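Local coordinates for Serine/threonine-protein kinase Tel1 (Chaetomium thermophilum, PDB 6SKY), which probably phosphorylates serine and threonine residues of other proteins, using ATP, to activate checkpoint signalling at sites of DNA damage, at residues R2617-V2629 with I2835-Q2849. Sequence-based numbering, arbitrary orientation.
Sequences RQDAIMEQVFAAV and IQTILDSLRHDTLYQ. Unlike the reference sequence in segment 2835-2849: Leu-2847 (reference Phe). Residues 2848, 2849 of segment 2835-2849 come from a tag, linker or insertion.
Ala-2628 CB meets Ile-2838 CD1 (3.7 Å), and Val-2625 CG2 rests against Leu-2842 CD2, where two nearly antiparallel helices (162°) of the PI3/PI4-kinase fold pack: apolar between the helices, polar at one end. Ile-2838 also touches Val-2629, and Leu-2842 turns its other methyl, CD1, to Ile-2621 CG2. The packing ties helix 2616-2632, whose Gln-2618 side chain lies about 8 Å from that of magnesium-binding Asp-2779, to helix 2832-2843 and the type I turn Asp-2845 to Tyr-2848. Tyr-2848 and Gln-2849 come from an insertion into the natural sequence. With CG anti to the backbone N (chi1 -174°), the Tyr-2848 ring reaches Ile-2621 and makes a Met-aromatic contact, Met-2622 SD lying obliquely 4.9 Å from its centroid.

The polar contacts gather at the turn and just beyond it. Chief is a salt bridge: extended Arg-2617 brings NH2 to Asp-2845 OD2 (3.3 Å), which lies in the guanidinium plane but is met from above the carboxylate plane. Leu-2847 CB sits over the rim of one guanidinium face; Asp-2845 OD1 bonds to Ser-2436. Were Arg-2617 replaced by an alanine, OD2 would probably lose its charged mate and Leu-2847 the flat group beneath it. Gln-2618 pairs weakly in both directions with the Gln-2849 backbone, OE1 accepting from Gln-2849 N at 3.4 Å, nearly straight (178°).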
ATOM      1  N   ARG A2617     -30.762 -21.536  24.869  1.00 34.93           N
ATOM      2  CA  ARG A2617     -29.340 -21.834  24.813  1.00 34.93           C
ATOM      3  C   ARG A2617     -28.730 -21.357  23.504  1.00 34.93           C
ATOM      4  O   ARG A2617     -27.572 -20.935  23.483  1.00 34.93           O
ATOM      5  CB  ARG A2617     -29.099 -23.322  25.014  1.00 34.93           C
ATOM      6  CG  ARG A2617     -27.749 -23.617  25.590  1.00 34.93           C
ATOM      7  CD  ARG A2617     -27.373 -25.055  25.393  1.00 34.93           C
ATOM      8  NE  ARG A2617     -26.108 -25.358  26.046  1.00 34.93           N
ATOM      9  CZ  ARG A2617     -24.933 -25.376  25.431  1.00 34.93           C
ATOM     10  NH1 ARG A2617     -23.837 -25.661  26.110  1.00 34.93           N
ATOM     11  NH2 ARG A2617     -24.854 -25.114  24.140  1.00 34.93           N
ATOM     12  N   GLN A2618     -29.493 -21.386  22.414  1.00 34.92           N
ATOM     13  CA  GLN A2618     -29.044 -20.761  21.178  1.00 34.92           C
ATOM     14  C   GLN A2618     -28.775 -19.279  21.383  1.00 34.92           C
ATOM     15  O   GLN A2618     -27.723 -18.763  20.988  1.00 34.92           O
ATOM     16  CB  GLN A2618     -30.091 -20.960  20.087  1.00 34.92           C
ATOM     17  CG  GLN A2618     -30.370 -22.400  19.746  1.00 34.92           C
ATOM     18  CD  GLN A2618     -29.170 -23.090  19.159  1.00 34.92           C
ATOM     19  OE1 GLN A2618     -28.593 -23.981  19.771  1.00 34.92           O
ATOM     20  NE2 GLN A2618     -28.783 -22.679  17.966  1.00 34.92           N
ATOM     21  N   ASP A2619     -29.723 -18.578  22.005  1.00 33.15           N
ATOM     22  CA  ASP A2619     -29.574 -17.150  22.238  1.00 33.15           C
ATOM     23  C   ASP A2619     -28.395 -16.853  23.146  1.00 33.15           C
ATOM     24  O   ASP A2619     -27.674 -15.878  22.927  1.00 33.15           O
ATOM     25  CB  ASP A2619     -30.855 -16.581  22.832  1.00 33.15           C
ATOM     26  CG  ASP A2619     -31.997 -16.553  21.842  1.00 33.15           C
ATOM     27  OD1 ASP A2619     -31.877 -17.179  20.774  1.00 33.15           O
ATOM     28  OD2 ASP A2619     -33.019 -15.899  22.130  1.00 33.15           O
ATOM     29  N   ALA A2620     -28.173 -17.685  24.164  1.00 26.81           N
ATOM     30  CA  ALA A2620     -27.076 -17.442  25.095  1.00 26.81           C
ATOM     31  C   ALA A2620     -25.724 -17.694  24.446  1.00 26.81           C
ATOM     32  O   ALA A2620     -24.783 -16.908  24.622  1.00 26.81           O
ATOM     33  CB  ALA A2620     -27.244 -18.315  26.328  1.00 26.81           C
ATOM     34  N   ILE A2621     -25.606 -18.782  23.686  1.00 27.25           N
ATOM     35  CA  ILE A2621     -24.378 -19.059  22.955  1.00 27.25           C
ATOM     36  C   ILE A2621     -24.064 -17.931  21.985  1.00 27.25           C
ATOM     37  O   ILE A2621     -22.919 -17.473  21.891  1.00 27.25           O
ATOM     38  CB  ILE A2621     -24.496 -20.407  22.226  1.00 27.25           C
ATOM     39  CG1 ILE A2621     -24.498 -21.559  23.216  1.00 27.25           C
ATOM     40  CG2 ILE A2621     -23.366 -20.581  21.281  1.00 27.25           C
ATOM     41  CD1 ILE A2621     -23.187 -21.770  23.858  1.00 27.25           C
ATOM     42  N   MET A2622     -25.064 -17.459  21.250  1.00 26.87           N
ATOM     43  CA  MET A2622     -24.778 -16.420  20.274  1.00 26.87           C
ATOM     44  C   MET A2622     -24.497 -15.080  20.932  1.00 26.87           C
ATOM     45  O   MET A2622     -23.685 -14.308  20.418  1.00 26.87           O
ATOM     46  CB  MET A2622     -25.918 -16.304  19.276  1.00 26.87           C
ATOM     47  CG  MET A2622     -25.958 -17.450  18.298  1.00 26.87           C
ATOM     48  SD  MET A2622     -24.311 -17.997  17.809  1.00 26.87           S
ATOM     49  CE  MET A2622     -23.765 -16.627  16.808  1.00 26.87           C
ATOM     50  N   GLU A2623     -25.131 -14.782  22.060  1.00 25.25           N
ATOM     51  CA  GLU A2623     -24.770 -13.578  22.794  1.00 25.25           C
ATOM     52  C   GLU A2623     -23.317 -13.631  23.241  1.00 25.25           C
ATOM     53  O   GLU A2623     -22.599 -12.628  23.166  1.00 25.25           O
ATOM     54  CB  GLU A2623     -25.709 -13.401  23.983  1.00 25.25           C
ATOM     55  CG  GLU A2623     -25.407 -12.205  24.854  1.00 25.25           C
ATOM     56  CD  GLU A2623     -25.551 -10.898  24.119  1.00 25.25           C
ATOM     57  OE1 GLU A2623     -26.488 -10.771  23.315  1.00 25.25           O
ATOM     58  OE2 GLU A2623     -24.724  -9.996  24.334  1.00 25.25           O
ATOM     59  N   GLN A2624     -22.852 -14.807  23.664  1.00 25.60           N
ATOM     60  CA  GLN A2624     -21.454 -14.946  24.062  1.00 25.60           C
ATOM     61  C   GLN A2624     -20.507 -14.768  22.881  1.00 25.60           C
ATOM     62  O   GLN A2624     -19.460 -14.122  23.006  1.00 25.60           O
ATOM     63  CB  GLN A2624     -21.247 -16.305  24.709  1.00 25.60           C
ATOM     64  CG  GLN A2624     -19.841 -16.580  25.127  1.00 25.60           C
ATOM     65  CD  GLN A2624     -19.582 -18.051  25.273  1.00 25.60           C
ATOM     66  OE1 GLN A2624     -18.570 -18.465  25.830  1.00 25.60           O
ATOM     67  NE2 GLN A2624     -20.496 -18.857  24.763  1.00 25.60           N
ATOM     68  N   VAL A2625     -20.862 -15.324  21.725  1.00 22.89           N
ATOM     69  CA  VAL A2625     -20.023 -15.189  20.534  1.00 22.89           C
ATOM     70  C   VAL A2625     -19.923 -13.731  20.105  1.00 22.89           C
ATOM     71  O   VAL A2625     -18.837 -13.228  19.782  1.00 22.89           O
ATOM     72  CB  VAL A2625     -20.569 -16.074  19.404  1.00 22.89           C
ATOM     73  CG1 VAL A2625     -20.047 -15.615  18.075  1.00 22.89           C
ATOM     74  CG2 VAL A2625     -20.191 -17.507  19.646  1.00 22.89           C
ATOM     75  N   PHE A2626     -21.058 -13.031  20.087  1.00 20.39           N
ATOM     76  CA  PHE A2626     -21.061 -11.626  19.707  1.00 20.39           C
ATOM     77  C   PHE A2626     -20.262 -10.780  20.686  1.00 20.39           C
ATOM     78  O   PHE A2626     -19.549  -9.857  20.278  1.00 20.39           O
ATOM     79  CB  PHE A2626     -22.492 -11.120  19.604  1.00 20.39           C
ATOM     80  CG  PHE A2626     -23.115 -11.337  18.261  1.00 20.39           C
ATOM     81  CD1 PHE A2626     -23.698 -12.541  17.939  1.00 20.39           C
ATOM     82  CD2 PHE A2626     -23.123 -10.332  17.321  1.00 20.39           C
ATOM     83  CE1 PHE A2626     -24.272 -12.739  16.713  1.00 20.39           C
ATOM     84  CE2 PHE A2626     -23.695 -10.528  16.091  1.00 20.39           C
ATOM     85  CZ  PHE A2626     -24.267 -11.734  15.787  1.00 20.39           C
ATOM     86  N   ALA A2627     -20.355 -11.079  21.980  1.00 20.14           N
ATOM     87  CA  ALA A2627     -19.563 -10.333  22.948  1.00 20.14           C
ATOM     88  C   ALA A2627     -18.071 -10.564  22.744  1.00 20.14           C
ATOM     89  O   ALA A2627     -17.269  -9.636  22.886  1.00 20.14           O
ATOM     90  CB  ALA A2627     -19.981 -10.713  24.361  1.00 20.14           C
ATOM     91  N   ALA A2628     -17.677 -11.787  22.390  1.00 19.88           N
ATOM     92  CA  ALA A2628     -16.260 -12.057  22.161  1.00 19.88           C
ATOM     93  C   ALA A2628     -15.729 -11.314  20.939  1.00 19.88           C
ATOM     94  O   ALA A2628     -14.631 -10.743  20.976  1.00 19.88           O
ATOM     95  CB  ALA A2628     -16.035 -13.555  22.018  1.00 19.88           C
ATOM     96  N   VAL A2629     -16.492 -11.292  19.849  1.00 19.92           N
ATOM     97  CA  VAL A2629     -16.029 -10.561  18.670  1.00 19.92           C
ATOM     98  C   VAL A2629     -15.981  -9.055  18.942  1.00 19.92           C
ATOM     99  O   VAL A2629     -15.044  -8.355  18.523  1.00 19.92           O
ATOM    100  CB  VAL A2629     -16.905 -10.901  17.456  1.00 19.92           C
ATOM    101  CG1 VAL A2629     -16.409 -10.183  16.241  1.00 19.92           C
ATOM    102  CG2 VAL A2629     -16.894 -12.379  17.209  1.00 19.92           C
ATOM    103  N   ILE A2835     -11.462 -14.786  15.057  1.00 25.18           N
ATOM    104  CA  ILE A2835     -12.842 -15.177  14.819  1.00 25.18           C
ATOM    105  C   ILE A2835     -12.917 -16.646  14.446  1.00 25.18           C
ATOM    106  O   ILE A2835     -13.866 -17.344  14.822  1.00 25.18           O
ATOM    107  CB  ILE A2835     -13.466 -14.277  13.743  1.00 25.18           C
ATOM    108  CG1 ILE A2835     -13.429 -12.824  14.195  1.00 25.18           C
ATOM    109  CG2 ILE A2835     -14.880 -14.684  13.463  1.00 25.18           C
ATOM    110  CD1 ILE A2835     -13.938 -11.870  13.178  1.00 25.18           C
ATOM    111  N   GLN A2836     -11.916 -17.147  13.726  1.00 30.30           N
ATOM    112  CA  GLN A2836     -11.846 -18.574  13.442  1.00 30.30           C
ATOM    113  C   GLN A2836     -11.699 -19.379  14.723  1.00 30.30           C
ATOM    114  O   GLN A2836     -12.316 -20.434  14.872  1.00 30.30           O
ATOM    115  CB  GLN A2836     -10.681 -18.845  12.497  1.00 30.30           C
ATOM    116  CG  GLN A2836     -10.476 -20.298  12.133  1.00 30.30           C
ATOM    117  CD  GLN A2836     -11.529 -20.816  11.182  1.00 30.30           C
ATOM    118  OE1 GLN A2836     -12.201 -20.043  10.502  1.00 30.30           O
ATOM    119  NE2 GLN A2836     -11.681 -22.132  11.130  1.00 30.30           N
ATOM    120  N   THR A2837     -10.886 -18.893  15.660  1.00 27.89           N
ATOM    121  CA  THR A2837     -10.723 -19.567  16.944  1.00 27.89           C
ATOM    122  C   THR A2837     -12.026 -19.611  17.731  1.00 27.89           C
ATOM    123  O   THR A2837     -12.367 -20.636  18.331  1.00 27.89           O
ATOM    124  CB  THR A2837      -9.649 -18.864  17.762  1.00 27.89           C
ATOM    125  OG1 THR A2837      -8.408 -18.915  17.059  1.00 27.89           O
ATOM    126  CG2 THR A2837      -9.485 -19.525  19.089  1.00 27.89           C
ATOM    127  N   ILE A2838     -12.761 -18.499  17.755  1.00 26.92           N
ATOM    128  CA  ILE A2838     -14.039 -18.460  18.462  1.00 26.92           C
ATOM    129  C   ILE A2838     -15.029 -19.439  17.841  1.00 26.92           C
ATOM    130  O   ILE A2838     -15.685 -20.220  18.542  1.00 26.92           O
ATOM    131  CB  ILE A2838     -14.596 -17.028  18.478  1.00 26.92           C
ATOM    132  CG1 ILE A2838     -13.673 -16.114  19.266  1.00 26.92           C
ATOM    133  CG2 ILE A2838     -15.965 -17.001  19.083  1.00 26.92           C
ATOM    134  CD1 ILE A2838     -14.037 -14.678  19.154  1.00 26.92           C
ATOM    135  N   LEU A2839     -15.147 -19.427  16.515  1.00 28.53           N
ATOM    136  CA  LEU A2839     -16.090 -20.344  15.885  1.00 28.53           C
ATOM    137  C   LEU A2839     -15.643 -21.794  16.013  1.00 28.53           C
ATOM    138  O   LEU A2839     -16.483 -22.698  16.054  1.00 28.53           O
ATOM    139  CB  LEU A2839     -16.287 -19.981  14.420  1.00 28.53           C
ATOM    140  CG  LEU A2839     -16.804 -18.580  14.111  1.00 28.53           C
ATOM    141  CD1 LEU A2839     -17.109 -18.479  12.650  1.00 28.53           C
ATOM    142  CD2 LEU A2839     -18.025 -18.264  14.923  1.00 28.53           C
ATOM    143  N   ASP A2840     -14.338 -22.043  16.086  1.00 34.04           N
ATOM    144  CA  ASP A2840     -13.860 -23.399  16.315  1.00 34.04           C
ATOM    145  C   ASP A2840     -14.220 -23.877  17.709  1.00 34.04           C
ATOM    146  O   ASP A2840     -14.633 -25.024  17.886  1.00 34.04           O
ATOM    147  CB  ASP A2840     -12.354 -23.470  16.101  1.00 34.04           C
ATOM    148  CG  ASP A2840     -11.982 -23.596  14.642  1.00 34.04           C
ATOM    149  OD1 ASP A2840     -12.887 -23.845  13.821  1.00 34.04           O
ATOM    150  OD2 ASP A2840     -10.787 -23.447  14.313  1.00 34.04           O
ATOM    151  N   SER A2841     -14.056 -23.020  18.714  1.00 32.55           N
ATOM    152  CA  SER A2841     -14.556 -23.365  20.037  1.00 32.55           C
ATOM    153  C   SER A2841     -16.041 -23.664  19.994  1.00 32.55           C
ATOM    154  O   SER A2841     -16.530 -24.508  20.747  1.00 32.55           O
ATOM    155  CB  SER A2841     -14.289 -22.234  21.019  1.00 32.55           C
ATOM    156  OG  SER A2841     -15.323 -21.273  20.954  1.00 32.55           O
ATOM    157  N   LEU A2842     -16.774 -22.972  19.132  1.00 35.24           N
ATOM    158  CA  LEU A2842     -18.184 -23.291  18.938  1.00 35.24           C
ATOM    159  C   LEU A2842     -18.378 -24.646  18.275  1.00 35.24           C
ATOM    160  O   LEU A2842     -19.423 -25.274  18.450  1.00 35.24           O
ATOM    161  CB  LEU A2842     -18.844 -22.206  18.093  1.00 35.24           C
ATOM    162  CG  LEU A2842     -20.338 -22.052  18.251  1.00 35.24           C
ATOM    163  CD1 LEU A2842     -20.587 -21.849  19.700  1.00 35.24           C
ATOM    164  CD2 LEU A2842     -20.803 -20.869  17.467  1.00 35.24           C
ATOM    165  N   ARG A2843     -17.401 -25.100  17.491  1.00 37.12           N
ATOM    166  CA  ARG A2843     -17.555 -26.347  16.751  1.00 37.12           C
ATOM    167  C   ARG A2843     -17.478 -27.575  17.646  1.00 37.12           C
ATOM    168  O   ARG A2843     -18.020 -28.624  17.289  1.00 37.12           O
ATOM    169  CB  ARG A2843     -16.491 -26.434  15.663  1.00 37.12           C
ATOM    170  CG  ARG A2843     -16.828 -27.372  14.540  1.00 37.12           C
ATOM    171  CD  ARG A2843     -15.568 -27.923  13.905  1.00 37.12           C
ATOM    172  NE  ARG A2843     -14.732 -26.893  13.305  1.00 37.12           N
ATOM    173  CZ  ARG A2843     -14.802 -26.530  12.029  1.00 37.12           C
ATOM    174  NH1 ARG A2843     -14.002 -25.586  11.559  1.00 37.12           N
ATOM    175  NH2 ARG A2843     -15.672 -27.113  11.223  1.00 37.12           N
ATOM    176  N   HIS A2844     -16.814 -27.473  18.793  1.00 39.41           N
ATOM    177  CA  HIS A2844     -16.707 -28.558  19.754  1.00 39.41           C
ATOM    178  C   HIS A2844     -17.748 -28.453  20.853  1.00 39.41           C
ATOM    179  O   HIS A2844     -17.542 -28.978  21.949  1.00 39.41           O
ATOM    180  CB  HIS A2844     -15.307 -28.586  20.355  1.00 39.41           C
ATOM    181  CG  HIS A2844     -14.223 -28.599  19.330  1.00 39.41           C
ATOM    182  ND1 HIS A2844     -13.160 -27.726  19.361  1.00 39.41           N
ATOM    183  CD2 HIS A2844     -14.047 -29.369  18.233  1.00 39.41           C
ATOM    184  CE1 HIS A2844     -12.373 -27.961  18.328  1.00 39.41           C
ATOM    185  NE2 HIS A2844     -12.888 -28.953  17.629  1.00 39.41           N
ATOM    186  N   ASP A2845     -18.848 -27.768  20.588  1.00 41.50           N
ATOM    187  CA  ASP A2845     -19.969 -27.676  21.511  1.00 41.50           C
ATOM    188  C   ASP A2845     -21.031 -28.656  21.032  1.00 41.50           C
ATOM    189  O   ASP A2845     -21.633 -28.461  19.975  1.00 41.50           O
ATOM    190  CB  ASP A2845     -20.501 -26.251  21.569  1.00 41.50           C
ATOM    191  CG  ASP A2845     -21.350 -26.001  22.779  1.00 41.50           C
ATOM    192  OD1 ASP A2845     -21.538 -26.943  23.569  1.00 41.50           O
ATOM    193  OD2 ASP A2845     -21.826 -24.864  22.948  1.00 41.50           O
ATOM    194  N   THR A2846     -21.247 -29.716  21.809  1.00 42.67           N
ATOM    195  CA  THR A2846     -22.134 -30.788  21.380  1.00 42.67           C
ATOM    196  C   THR A2846     -23.575 -30.315  21.242  1.00 42.67           C
ATOM    197  O   THR A2846     -24.335 -30.864  20.436  1.00 42.67           O
ATOM    198  CB  THR A2846     -22.060 -31.942  22.376  1.00 42.67           C
ATOM    199  OG1 THR A2846     -20.709 -32.106  22.814  1.00 42.67           O
ATOM    200  CG2 THR A2846     -22.522 -33.226  21.732  1.00 42.67           C
ATOM    201  N   LEU A2847     -23.963 -29.301  22.002  1.00 41.52           N
ATOM    202  CA  LEU A2847     -25.356 -28.929  22.160  1.00 41.52           C
ATOM    203  C   LEU A2847     -25.776 -27.756  21.294  1.00 41.52           C
ATOM    204  O   LEU A2847     -26.931 -27.338  21.373  1.00 41.52           O
ATOM    205  CB  LEU A2847     -25.635 -28.604  23.626  1.00 41.52           C
ATOM    206  CG  LEU A2847     -25.487 -29.763  24.606  1.00 41.52           C
ATOM    207  CD1 LEU A2847     -25.546 -29.267  26.026  1.00 41.52           C
ATOM    208  CD2 LEU A2847     -26.585 -30.754  24.356  1.00 41.52           C
ATOM    209  N   TYR A2848     -24.881 -27.210  20.481  1.00 37.75           N
ATOM    210  CA  TYR A2848     -25.232 -26.111  19.596  1.00 37.75           C
ATOM    211  C   TYR A2848     -25.734 -26.673  18.275  1.00 37.75           C
ATOM    212  O   TYR A2848     -25.065 -27.503  17.659  1.00 37.75           O
ATOM    213  CB  TYR A2848     -24.037 -25.186  19.369  1.00 37.75           C
ATOM    214  CG  TYR A2848     -24.398 -23.960  18.580  1.00 37.75           C
ATOM    215  CD1 TYR A2848     -25.151 -22.952  19.145  1.00 37.75           C
ATOM    216  CD2 TYR A2848     -24.003 -23.817  17.268  1.00 37.75           C
ATOM    217  CE1 TYR A2848     -25.493 -21.846  18.429  1.00 37.75           C
ATOM    218  CE2 TYR A2848     -24.344 -22.715  16.546  1.00 37.75           C
ATOM    219  CZ  TYR A2848     -25.089 -21.734  17.128  1.00 37.75           C
ATOM    220  OH  TYR A2848     -25.430 -20.626  16.402  1.00 37.75           O
ATOM    221  N   GLN A2849     -26.912 -26.231  17.850  1.00 40.50           N
ATOM    222  CA  GLN A2849     -27.519 -26.706  16.616  1.00 40.50           C
ATOM    223  C   GLN A2849     -27.164 -25.767  15.474  1.00 40.50           C
ATOM    224  O   GLN A2849     -27.323 -24.552  15.593  1.00 40.50           O
ATOM    225  CB  GLN A2849     -29.039 -26.794  16.750  1.00 40.50           C
ATOM    226  CG  GLN A2849     -29.531 -27.304  18.082  1.00 40.50           C
ATOM    227  CD  GLN A2849     -29.232 -28.768  18.299  1.00 40.50           C
ATOM    228  OE1 GLN A2849     -29.108 -29.226  19.433  1.00 40.50           O
ATOM    229  NE2 GLN A2849     -29.123 -29.516  17.211  1.00 40.50           N
TER